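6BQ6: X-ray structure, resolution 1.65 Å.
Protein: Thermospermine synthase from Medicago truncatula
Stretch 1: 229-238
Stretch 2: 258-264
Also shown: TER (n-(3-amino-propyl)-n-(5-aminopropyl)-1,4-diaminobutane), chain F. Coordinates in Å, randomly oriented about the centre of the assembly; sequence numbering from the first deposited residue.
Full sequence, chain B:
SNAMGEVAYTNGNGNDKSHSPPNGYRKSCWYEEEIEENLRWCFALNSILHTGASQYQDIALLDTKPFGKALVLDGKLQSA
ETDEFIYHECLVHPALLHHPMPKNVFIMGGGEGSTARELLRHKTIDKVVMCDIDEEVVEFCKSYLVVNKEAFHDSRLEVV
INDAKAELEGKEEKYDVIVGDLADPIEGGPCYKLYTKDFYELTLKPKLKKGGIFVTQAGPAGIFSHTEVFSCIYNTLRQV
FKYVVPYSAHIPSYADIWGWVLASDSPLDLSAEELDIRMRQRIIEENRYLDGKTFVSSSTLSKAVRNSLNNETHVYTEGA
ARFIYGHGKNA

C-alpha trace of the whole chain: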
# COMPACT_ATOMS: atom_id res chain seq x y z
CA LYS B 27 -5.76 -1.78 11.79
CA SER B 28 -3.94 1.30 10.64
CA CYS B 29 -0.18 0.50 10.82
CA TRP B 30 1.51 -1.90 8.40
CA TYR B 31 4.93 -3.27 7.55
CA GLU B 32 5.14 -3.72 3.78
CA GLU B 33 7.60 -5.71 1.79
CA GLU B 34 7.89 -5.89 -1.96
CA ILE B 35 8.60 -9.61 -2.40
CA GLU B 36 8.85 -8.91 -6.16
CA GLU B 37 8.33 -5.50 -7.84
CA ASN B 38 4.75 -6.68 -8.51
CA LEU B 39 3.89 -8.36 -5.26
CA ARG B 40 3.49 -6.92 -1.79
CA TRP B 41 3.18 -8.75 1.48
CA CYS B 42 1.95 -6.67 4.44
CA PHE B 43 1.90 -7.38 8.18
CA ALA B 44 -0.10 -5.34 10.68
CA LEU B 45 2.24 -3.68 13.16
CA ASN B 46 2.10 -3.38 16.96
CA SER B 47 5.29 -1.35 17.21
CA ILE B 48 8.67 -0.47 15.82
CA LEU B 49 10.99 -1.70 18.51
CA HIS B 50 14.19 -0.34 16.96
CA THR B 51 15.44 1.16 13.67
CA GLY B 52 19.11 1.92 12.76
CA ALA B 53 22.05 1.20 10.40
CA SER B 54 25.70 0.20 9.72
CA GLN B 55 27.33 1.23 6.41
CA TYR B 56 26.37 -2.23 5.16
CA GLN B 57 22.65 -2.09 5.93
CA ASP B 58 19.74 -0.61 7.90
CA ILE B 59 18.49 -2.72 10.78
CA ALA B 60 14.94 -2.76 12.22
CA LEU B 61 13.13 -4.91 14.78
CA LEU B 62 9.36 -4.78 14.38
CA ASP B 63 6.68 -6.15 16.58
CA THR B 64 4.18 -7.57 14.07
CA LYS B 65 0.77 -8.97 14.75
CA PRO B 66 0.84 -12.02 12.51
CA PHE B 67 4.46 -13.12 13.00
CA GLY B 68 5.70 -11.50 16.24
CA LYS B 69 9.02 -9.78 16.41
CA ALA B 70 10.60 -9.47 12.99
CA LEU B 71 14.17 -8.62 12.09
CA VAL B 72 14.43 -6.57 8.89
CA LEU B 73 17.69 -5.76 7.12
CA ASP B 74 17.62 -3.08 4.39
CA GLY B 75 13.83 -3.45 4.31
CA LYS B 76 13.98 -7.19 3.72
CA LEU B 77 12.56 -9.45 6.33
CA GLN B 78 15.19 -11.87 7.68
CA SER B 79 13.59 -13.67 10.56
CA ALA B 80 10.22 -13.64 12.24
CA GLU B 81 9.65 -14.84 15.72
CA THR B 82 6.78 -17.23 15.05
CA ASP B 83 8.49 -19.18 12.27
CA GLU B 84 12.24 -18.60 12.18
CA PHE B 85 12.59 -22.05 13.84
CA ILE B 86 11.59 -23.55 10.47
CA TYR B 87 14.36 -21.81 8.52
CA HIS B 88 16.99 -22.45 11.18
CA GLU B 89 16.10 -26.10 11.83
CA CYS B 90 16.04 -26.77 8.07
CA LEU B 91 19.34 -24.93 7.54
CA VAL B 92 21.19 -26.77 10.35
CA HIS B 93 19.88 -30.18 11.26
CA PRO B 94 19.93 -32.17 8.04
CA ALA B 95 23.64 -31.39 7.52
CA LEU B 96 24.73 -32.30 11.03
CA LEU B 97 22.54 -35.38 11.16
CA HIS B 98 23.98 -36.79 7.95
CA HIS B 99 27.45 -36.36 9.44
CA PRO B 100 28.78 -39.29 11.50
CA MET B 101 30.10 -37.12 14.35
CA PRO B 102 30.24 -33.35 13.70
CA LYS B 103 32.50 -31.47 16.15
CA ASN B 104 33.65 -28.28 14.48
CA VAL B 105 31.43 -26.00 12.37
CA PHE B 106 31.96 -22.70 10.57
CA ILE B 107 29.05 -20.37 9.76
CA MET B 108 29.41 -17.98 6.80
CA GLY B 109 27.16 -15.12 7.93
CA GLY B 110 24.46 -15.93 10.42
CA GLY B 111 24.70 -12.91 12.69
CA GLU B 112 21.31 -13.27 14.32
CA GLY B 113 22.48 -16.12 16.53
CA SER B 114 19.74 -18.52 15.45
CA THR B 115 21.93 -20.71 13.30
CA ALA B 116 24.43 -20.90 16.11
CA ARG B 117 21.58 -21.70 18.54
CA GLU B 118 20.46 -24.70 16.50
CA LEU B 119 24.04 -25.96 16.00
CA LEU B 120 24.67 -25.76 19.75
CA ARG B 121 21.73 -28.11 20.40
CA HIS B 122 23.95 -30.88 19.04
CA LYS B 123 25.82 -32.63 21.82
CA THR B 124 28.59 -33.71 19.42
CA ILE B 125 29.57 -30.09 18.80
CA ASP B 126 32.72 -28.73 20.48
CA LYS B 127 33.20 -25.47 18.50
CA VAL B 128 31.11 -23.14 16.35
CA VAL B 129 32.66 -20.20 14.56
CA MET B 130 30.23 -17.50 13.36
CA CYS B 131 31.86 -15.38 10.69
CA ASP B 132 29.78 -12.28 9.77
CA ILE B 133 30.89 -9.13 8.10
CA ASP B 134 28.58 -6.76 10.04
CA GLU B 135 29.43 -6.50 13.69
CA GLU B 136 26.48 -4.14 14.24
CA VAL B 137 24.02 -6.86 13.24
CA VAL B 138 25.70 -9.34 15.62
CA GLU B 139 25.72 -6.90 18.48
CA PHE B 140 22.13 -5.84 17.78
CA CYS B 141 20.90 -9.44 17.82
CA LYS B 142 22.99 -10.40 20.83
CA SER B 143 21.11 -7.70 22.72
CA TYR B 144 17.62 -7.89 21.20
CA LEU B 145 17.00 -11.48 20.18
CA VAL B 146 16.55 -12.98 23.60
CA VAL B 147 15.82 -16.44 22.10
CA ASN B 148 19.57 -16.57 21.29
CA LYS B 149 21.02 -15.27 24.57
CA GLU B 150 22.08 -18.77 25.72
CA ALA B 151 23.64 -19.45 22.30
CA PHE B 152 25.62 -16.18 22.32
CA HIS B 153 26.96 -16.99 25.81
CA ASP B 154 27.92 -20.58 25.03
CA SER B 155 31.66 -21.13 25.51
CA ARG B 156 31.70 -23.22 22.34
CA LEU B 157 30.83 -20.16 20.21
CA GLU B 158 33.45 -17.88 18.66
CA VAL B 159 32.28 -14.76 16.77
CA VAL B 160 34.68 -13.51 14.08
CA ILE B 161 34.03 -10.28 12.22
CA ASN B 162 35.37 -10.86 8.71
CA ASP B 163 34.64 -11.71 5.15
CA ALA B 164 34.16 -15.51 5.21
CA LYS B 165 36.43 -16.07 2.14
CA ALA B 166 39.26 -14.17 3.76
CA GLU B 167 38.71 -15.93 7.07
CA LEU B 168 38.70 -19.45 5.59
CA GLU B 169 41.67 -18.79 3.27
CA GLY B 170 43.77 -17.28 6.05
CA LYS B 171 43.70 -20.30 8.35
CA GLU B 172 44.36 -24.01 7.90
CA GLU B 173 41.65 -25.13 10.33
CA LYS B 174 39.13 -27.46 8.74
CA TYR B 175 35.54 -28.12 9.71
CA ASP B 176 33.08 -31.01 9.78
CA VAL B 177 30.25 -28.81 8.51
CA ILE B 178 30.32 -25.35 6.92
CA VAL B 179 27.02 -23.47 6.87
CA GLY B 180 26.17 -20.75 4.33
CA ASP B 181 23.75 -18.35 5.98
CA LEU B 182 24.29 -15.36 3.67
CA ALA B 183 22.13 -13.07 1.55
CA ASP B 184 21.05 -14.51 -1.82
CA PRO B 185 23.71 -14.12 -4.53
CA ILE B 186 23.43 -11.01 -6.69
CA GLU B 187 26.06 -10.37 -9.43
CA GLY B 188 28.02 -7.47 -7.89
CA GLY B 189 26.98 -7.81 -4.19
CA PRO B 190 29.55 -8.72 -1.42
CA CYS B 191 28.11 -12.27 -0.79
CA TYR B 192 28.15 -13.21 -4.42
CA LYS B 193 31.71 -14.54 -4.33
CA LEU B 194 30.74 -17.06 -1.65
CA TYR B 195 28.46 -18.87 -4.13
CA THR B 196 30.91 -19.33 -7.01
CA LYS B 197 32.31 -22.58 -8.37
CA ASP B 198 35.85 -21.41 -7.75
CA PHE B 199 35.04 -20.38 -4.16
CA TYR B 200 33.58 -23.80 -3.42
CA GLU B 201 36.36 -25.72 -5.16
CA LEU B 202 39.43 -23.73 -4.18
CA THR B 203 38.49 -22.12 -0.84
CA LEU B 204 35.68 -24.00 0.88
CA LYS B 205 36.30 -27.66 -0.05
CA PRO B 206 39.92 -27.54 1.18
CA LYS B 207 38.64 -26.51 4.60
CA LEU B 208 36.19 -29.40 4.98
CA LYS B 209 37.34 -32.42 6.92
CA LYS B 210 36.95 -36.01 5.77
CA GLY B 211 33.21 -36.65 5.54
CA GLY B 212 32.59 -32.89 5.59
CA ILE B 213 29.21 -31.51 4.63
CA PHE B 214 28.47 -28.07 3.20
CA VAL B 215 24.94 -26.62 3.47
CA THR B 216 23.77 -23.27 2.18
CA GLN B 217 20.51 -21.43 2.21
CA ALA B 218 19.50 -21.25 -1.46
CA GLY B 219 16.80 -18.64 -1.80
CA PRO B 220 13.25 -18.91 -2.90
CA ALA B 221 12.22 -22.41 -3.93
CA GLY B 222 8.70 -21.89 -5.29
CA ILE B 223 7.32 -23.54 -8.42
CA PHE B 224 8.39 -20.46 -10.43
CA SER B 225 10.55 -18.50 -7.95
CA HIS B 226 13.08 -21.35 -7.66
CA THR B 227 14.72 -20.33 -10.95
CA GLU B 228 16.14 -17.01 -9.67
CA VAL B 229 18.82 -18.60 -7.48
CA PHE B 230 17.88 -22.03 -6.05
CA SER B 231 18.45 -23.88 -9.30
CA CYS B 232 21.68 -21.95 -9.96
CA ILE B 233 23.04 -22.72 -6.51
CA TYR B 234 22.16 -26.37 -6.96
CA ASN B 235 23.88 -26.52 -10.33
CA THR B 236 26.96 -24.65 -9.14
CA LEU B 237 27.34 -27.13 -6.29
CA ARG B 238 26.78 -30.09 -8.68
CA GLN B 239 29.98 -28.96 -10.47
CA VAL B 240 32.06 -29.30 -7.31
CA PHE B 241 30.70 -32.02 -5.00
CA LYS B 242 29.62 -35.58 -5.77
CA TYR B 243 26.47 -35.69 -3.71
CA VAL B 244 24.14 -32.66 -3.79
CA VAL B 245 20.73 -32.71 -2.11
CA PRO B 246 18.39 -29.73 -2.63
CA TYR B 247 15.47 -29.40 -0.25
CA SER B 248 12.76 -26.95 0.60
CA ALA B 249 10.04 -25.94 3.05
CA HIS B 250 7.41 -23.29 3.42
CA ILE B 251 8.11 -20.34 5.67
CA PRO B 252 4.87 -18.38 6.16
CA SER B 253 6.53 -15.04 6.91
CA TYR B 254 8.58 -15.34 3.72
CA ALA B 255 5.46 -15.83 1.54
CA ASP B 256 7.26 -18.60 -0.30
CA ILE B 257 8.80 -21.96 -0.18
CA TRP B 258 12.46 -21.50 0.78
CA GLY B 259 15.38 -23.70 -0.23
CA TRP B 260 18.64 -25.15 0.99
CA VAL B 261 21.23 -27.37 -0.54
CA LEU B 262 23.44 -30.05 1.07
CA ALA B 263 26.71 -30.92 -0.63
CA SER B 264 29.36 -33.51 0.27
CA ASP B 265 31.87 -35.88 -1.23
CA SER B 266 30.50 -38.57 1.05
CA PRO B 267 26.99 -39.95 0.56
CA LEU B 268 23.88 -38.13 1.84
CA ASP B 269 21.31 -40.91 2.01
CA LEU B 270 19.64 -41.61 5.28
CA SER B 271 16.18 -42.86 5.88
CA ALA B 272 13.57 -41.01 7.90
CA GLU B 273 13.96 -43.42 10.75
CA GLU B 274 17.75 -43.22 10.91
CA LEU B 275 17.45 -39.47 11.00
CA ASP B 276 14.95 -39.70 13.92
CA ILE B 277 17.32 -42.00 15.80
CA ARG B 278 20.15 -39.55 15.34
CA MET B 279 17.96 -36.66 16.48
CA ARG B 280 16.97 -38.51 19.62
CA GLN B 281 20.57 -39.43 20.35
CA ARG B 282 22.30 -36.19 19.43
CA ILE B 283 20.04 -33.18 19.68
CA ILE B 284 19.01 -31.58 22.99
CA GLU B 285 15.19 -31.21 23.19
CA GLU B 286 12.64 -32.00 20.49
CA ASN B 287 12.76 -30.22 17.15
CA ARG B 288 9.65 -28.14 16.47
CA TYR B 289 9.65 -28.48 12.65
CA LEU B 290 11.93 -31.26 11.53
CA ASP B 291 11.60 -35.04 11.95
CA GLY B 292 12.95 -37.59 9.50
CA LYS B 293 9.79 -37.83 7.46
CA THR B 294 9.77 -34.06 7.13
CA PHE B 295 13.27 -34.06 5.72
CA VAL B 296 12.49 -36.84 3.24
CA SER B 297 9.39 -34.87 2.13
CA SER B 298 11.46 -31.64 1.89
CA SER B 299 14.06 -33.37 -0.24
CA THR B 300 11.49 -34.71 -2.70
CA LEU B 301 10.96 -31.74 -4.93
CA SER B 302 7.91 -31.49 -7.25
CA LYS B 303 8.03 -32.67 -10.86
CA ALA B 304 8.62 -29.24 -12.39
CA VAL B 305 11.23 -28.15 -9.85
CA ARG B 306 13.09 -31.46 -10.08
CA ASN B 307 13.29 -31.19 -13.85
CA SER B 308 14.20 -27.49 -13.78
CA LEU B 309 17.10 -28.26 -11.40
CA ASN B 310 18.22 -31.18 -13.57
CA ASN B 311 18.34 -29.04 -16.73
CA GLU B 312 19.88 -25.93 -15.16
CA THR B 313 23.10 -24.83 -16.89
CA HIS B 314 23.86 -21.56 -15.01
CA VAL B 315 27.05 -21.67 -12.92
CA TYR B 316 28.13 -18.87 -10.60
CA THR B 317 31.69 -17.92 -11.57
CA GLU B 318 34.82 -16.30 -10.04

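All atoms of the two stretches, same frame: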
# COMPACT_ATOMS: atom_id res chain seq x y z
N VAL B 229 17.52 -18.17 -8.04
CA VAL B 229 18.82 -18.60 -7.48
C VAL B 229 18.92 -20.05 -7.04
O VAL B 229 19.97 -20.64 -7.14
CB VAL B 229 19.37 -17.70 -6.39
CG1 VAL B 229 19.42 -16.23 -6.82
CG2 VAL B 229 18.63 -17.90 -5.09
N PHE B 230 17.83 -20.65 -6.58
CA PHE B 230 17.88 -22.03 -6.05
C PHE B 230 18.43 -23.00 -7.07
O PHE B 230 19.37 -23.76 -6.78
CB PHE B 230 16.46 -22.43 -5.61
CG PHE B 230 16.31 -23.80 -5.02
CD1 PHE B 230 16.85 -24.13 -3.79
CD2 PHE B 230 15.52 -24.76 -5.63
CE1 PHE B 230 16.65 -25.38 -3.22
CE2 PHE B 230 15.29 -26.00 -5.03
CZ PHE B 230 15.84 -26.31 -3.81
N SER B 231 17.91 -22.97 -8.30
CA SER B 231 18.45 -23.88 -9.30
C SER B 231 19.91 -23.62 -9.66
O SER B 231 20.65 -24.56 -9.89
CB SER B 231 17.66 -23.86 -10.59
OG SER B 231 17.52 -22.54 -11.06
N CYS B 232 20.29 -22.34 -9.72
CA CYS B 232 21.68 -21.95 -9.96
C CYS B 232 22.66 -22.41 -8.89
O CYS B 232 23.75 -22.87 -9.17
CB CYS B 232 21.75 -20.45 -10.06
SG CYS B 232 20.67 -19.75 -11.33
N ILE B 233 22.25 -22.25 -7.64
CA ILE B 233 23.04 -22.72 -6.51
C ILE B 233 23.20 -24.24 -6.56
O ILE B 233 24.27 -24.79 -6.43
CB ILE B 233 22.42 -22.27 -5.19
CG1 ILE B 233 22.57 -20.74 -5.01
CG2 ILE B 233 23.11 -22.99 -4.02
CD1 ILE B 233 21.88 -20.16 -3.82
N TYR B 234 22.09 -24.95 -6.78
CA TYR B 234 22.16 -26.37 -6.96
C TYR B 234 23.16 -26.76 -8.07
O TYR B 234 24.01 -27.58 -7.89
CB TYR B 234 20.76 -26.95 -7.26
CG TYR B 234 20.80 -28.37 -7.68
CD1 TYR B 234 21.02 -29.38 -6.78
CD2 TYR B 234 20.66 -28.72 -9.04
CE1 TYR B 234 21.10 -30.71 -7.20
CE2 TYR B 234 20.73 -30.02 -9.46
CZ TYR B 234 20.93 -31.03 -8.55
OH TYR B 234 21.02 -32.35 -8.97
N ASN B 235 23.01 -26.16 -9.23
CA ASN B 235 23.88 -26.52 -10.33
C ASN B 235 25.34 -26.18 -10.10
O ASN B 235 26.23 -26.94 -10.51
CB ASN B 235 23.41 -25.91 -11.65
CG ASN B 235 24.11 -26.54 -12.86
OD1 ASN B 235 24.15 -27.77 -12.98
ND2 ASN B 235 24.72 -25.71 -13.73
N THR B 236 25.59 -25.05 -9.46
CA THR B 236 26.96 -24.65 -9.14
C THR B 236 27.57 -25.70 -8.23
O THR B 236 28.68 -26.21 -8.47
CB THR B 236 27.02 -23.23 -8.57
OG1 THR B 236 26.42 -22.31 -9.51
CG2 THR B 236 28.45 -22.81 -8.31
N LEU B 237 26.84 -26.09 -7.17
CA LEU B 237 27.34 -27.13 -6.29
C LEU B 237 27.53 -28.49 -6.97
O LEU B 237 28.45 -29.22 -6.62
CB LEU B 237 26.46 -27.26 -5.05
CG LEU B 237 26.59 -26.12 -4.05
CD1 LEU B 237 25.42 -26.09 -3.08
CD2 LEU B 237 27.89 -26.18 -3.32
N ARG B 238 26.69 -28.82 -7.95
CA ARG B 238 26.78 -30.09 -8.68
C ARG B 238 28.10 -30.15 -9.47
O ARG B 238 28.65 -31.23 -9.76
CB ARG B 238 25.55 -30.22 -9.61
CG ARG B 238 25.44 -31.51 -10.36
CD ARG B 238 24.03 -31.72 -10.93
NE ARG B 238 23.55 -30.63 -11.79
CZ ARG B 238 22.56 -30.75 -12.68
NH1 ARG B 238 22.14 -29.72 -13.42
NH2 ARG B 238 21.97 -31.93 -12.85
N TRP B 258 11.05 -21.80 0.76
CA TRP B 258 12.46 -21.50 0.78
C TRP B 258 13.31 -22.76 0.57
O TRP B 258 12.90 -23.88 0.91
CB TRP B 258 12.83 -20.86 2.14
CG TRP B 258 13.91 -19.89 1.98
CD1 TRP B 258 15.27 -20.04 2.25
CD2 TRP B 258 13.77 -18.61 1.38
NE1 TRP B 258 15.93 -18.90 1.87
CE2 TRP B 258 15.06 -18.02 1.31
CE3 TRP B 258 12.68 -17.90 0.86
CZ2 TRP B 258 15.24 -16.73 0.79
CZ3 TRP B 258 12.91 -16.64 0.28
CH2 TRP B 258 14.15 -16.10 0.26
N GLY B 259 14.54 -22.58 0.07
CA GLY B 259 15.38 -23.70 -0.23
C GLY B 259 16.72 -23.71 0.46
O GLY B 259 17.23 -22.66 0.89
N TRP B 260 17.28 -24.90 0.49
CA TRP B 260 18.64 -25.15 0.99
C TRP B 260 19.23 -26.24 0.17
O TRP B 260 18.52 -27.04 -0.48
CB TRP B 260 18.61 -25.62 2.47
CG TRP B 260 17.90 -24.68 3.36
CD1 TRP B 260 18.44 -23.62 4.10
CD2 TRP B 260 16.51 -24.67 3.67
NE1 TRP B 260 17.47 -22.98 4.79
CE2 TRP B 260 16.26 -23.56 4.52
CE3 TRP B 260 15.41 -25.46 3.28
CZ2 TRP B 260 15.00 -23.26 4.98
CZ3 TRP B 260 14.18 -25.13 3.75
CH2 TRP B 260 13.97 -24.03 4.57
N VAL B 261 20.55 -26.30 0.15
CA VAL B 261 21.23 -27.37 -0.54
C VAL B 261 22.34 -27.94 0.33
O VAL B 261 23.21 -27.18 0.78
CB VAL B 261 21.83 -26.88 -1.86
CG1 VAL B 261 22.49 -28.03 -2.63
CG2 VAL B 261 20.78 -26.18 -2.76
N LEU B 262 22.32 -29.28 0.52
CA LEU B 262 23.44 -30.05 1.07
C LEU B 262 24.40 -30.49 -0.01
O LEU B 262 23.98 -30.88 -1.09
CB LEU B 262 22.99 -31.35 1.71
CG LEU B 262 21.94 -31.30 2.78
CD1 LEU B 262 21.65 -32.68 3.29
CD2 LEU B 262 22.45 -30.42 3.91
N ALA B 263 25.69 -30.46 0.30
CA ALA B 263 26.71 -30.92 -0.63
C ALA B 263 27.82 -31.62 0.14
O ALA B 263 28.25 -31.18 1.20
CB ALA B 263 27.25 -29.76 -1.46
N SER B 264 28.29 -32.74 -0.39
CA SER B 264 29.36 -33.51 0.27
C SER B 264 30.03 -34.41 -0.76
O SER B 264 29.47 -34.76 -1.79
CB SER B 264 28.81 -34.35 1.42
OG SER B 264 29.80 -35.04 2.18
N1 TER F . 22.54 -12.04 6.44
C2 TER F . 22.07 -13.15 7.23
C3 TER F . 21.54 -14.25 6.31
C4 TER F . 20.26 -13.88 5.61
N5 TER F . 19.67 -15.03 4.97
C6 TER F . 18.30 -15.39 5.24
C7 TER F . 17.62 -15.97 4.00
C8 TER F . 16.12 -15.80 4.14
N9 TER F . 15.65 -14.52 3.63
C10 TER F . 14.25 -14.23 3.73
C11 TER F . 13.72 -13.30 2.66
C12 TER F . 12.19 -13.37 2.70
C13 TER F . 11.52 -12.24 1.93
N14 TER F . 12.22 -11.95 0.70

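The contact between helix 230-238 and strand 258-264 is a small, predominantly apolar packing of a helix along a β-strand, with no hydrogen bond crossing between them. The two elements run almost exactly parallel, their N-to-C directions differing by 3°, and their axes approach to 9.0 Å. This alignment lets successive helical turns meet alternate strand residues: Phe-230 lies nearest Gly-259, Tyr-234 nearest Val-261 and Leu-237 nearest Ala-263, with CA-to-CA distances of 6.6, 6.6 and 6.8 Å, respectively. The strand's alternation sets the pattern, since the CA-to-CB bonds of Val-261 and Ala-263 point toward the helix, whereas those of Trp-258, Trp-260 and Leu-262 point away.

Val-261 is the centre of the contact and has the largest area covered by the opposing stretch. Its CG1 lies 3.5 Å from Leu-237 CD1, and its CG2 is 4.1 Å from Ile-233 CG2 and 4.2 Å from Phe-230 CE1. The valine thus touches side chains from successive turns of the helix. Farther along, Leu-237 also reaches Ala-263, with CD2 4.1 Å from the alanine CB, so this leucine bridges two inward-pointing strand residues.

At the other end, Phe-230 leaves its backbone sideways, but its t rotamer brings the end of the ring nearer the strand. There CE1 lies 3.7 Å from Gly-259 CA. The absence of a side chain at Gly-259 is integral to this fit: an ideally placed CB would lie 2.4 Å from Phe-230 CD1, a clash. The same ring presents its edge to the backbone of Trp-260, whose O is 3.7 Å from Phe-230 CE1.

The side chains that hydrogen-bond within the helix, those of Asn-235, Thr-236 and Arg-238, make no contact with the strand. Backbone hydrogen bonds run from Ile-233 N to Val-229 O (2.8 Å) through Arg-238 N to Tyr-234 O (3.0 Å), linking each amide from Ile-233 to Arg-238 to the carbonyl four residues earlier, beginning with that of Val-229 at the N-cap position. Thr-236 OG1 donates to Cys-232 O at 2.7 Å, one turn back. Arg-238, whose CA-to-CB bond points away from the strand, folds its side chain back to Asn-235, with NH1 2.8 Å and NE 3.2 Å from Asn-235 OD1; both are hydrogen bonds.

Trp-258, which makes no contact with the helix, instead meets the bound polyamine: its CZ2 lies 3.6 Å from TER C8, and TER C10 sits over one face of the indole. The strand therefore combines helix packing through Gly-259, Val-261 and Ala-263 with a ligand contact through Trp-258.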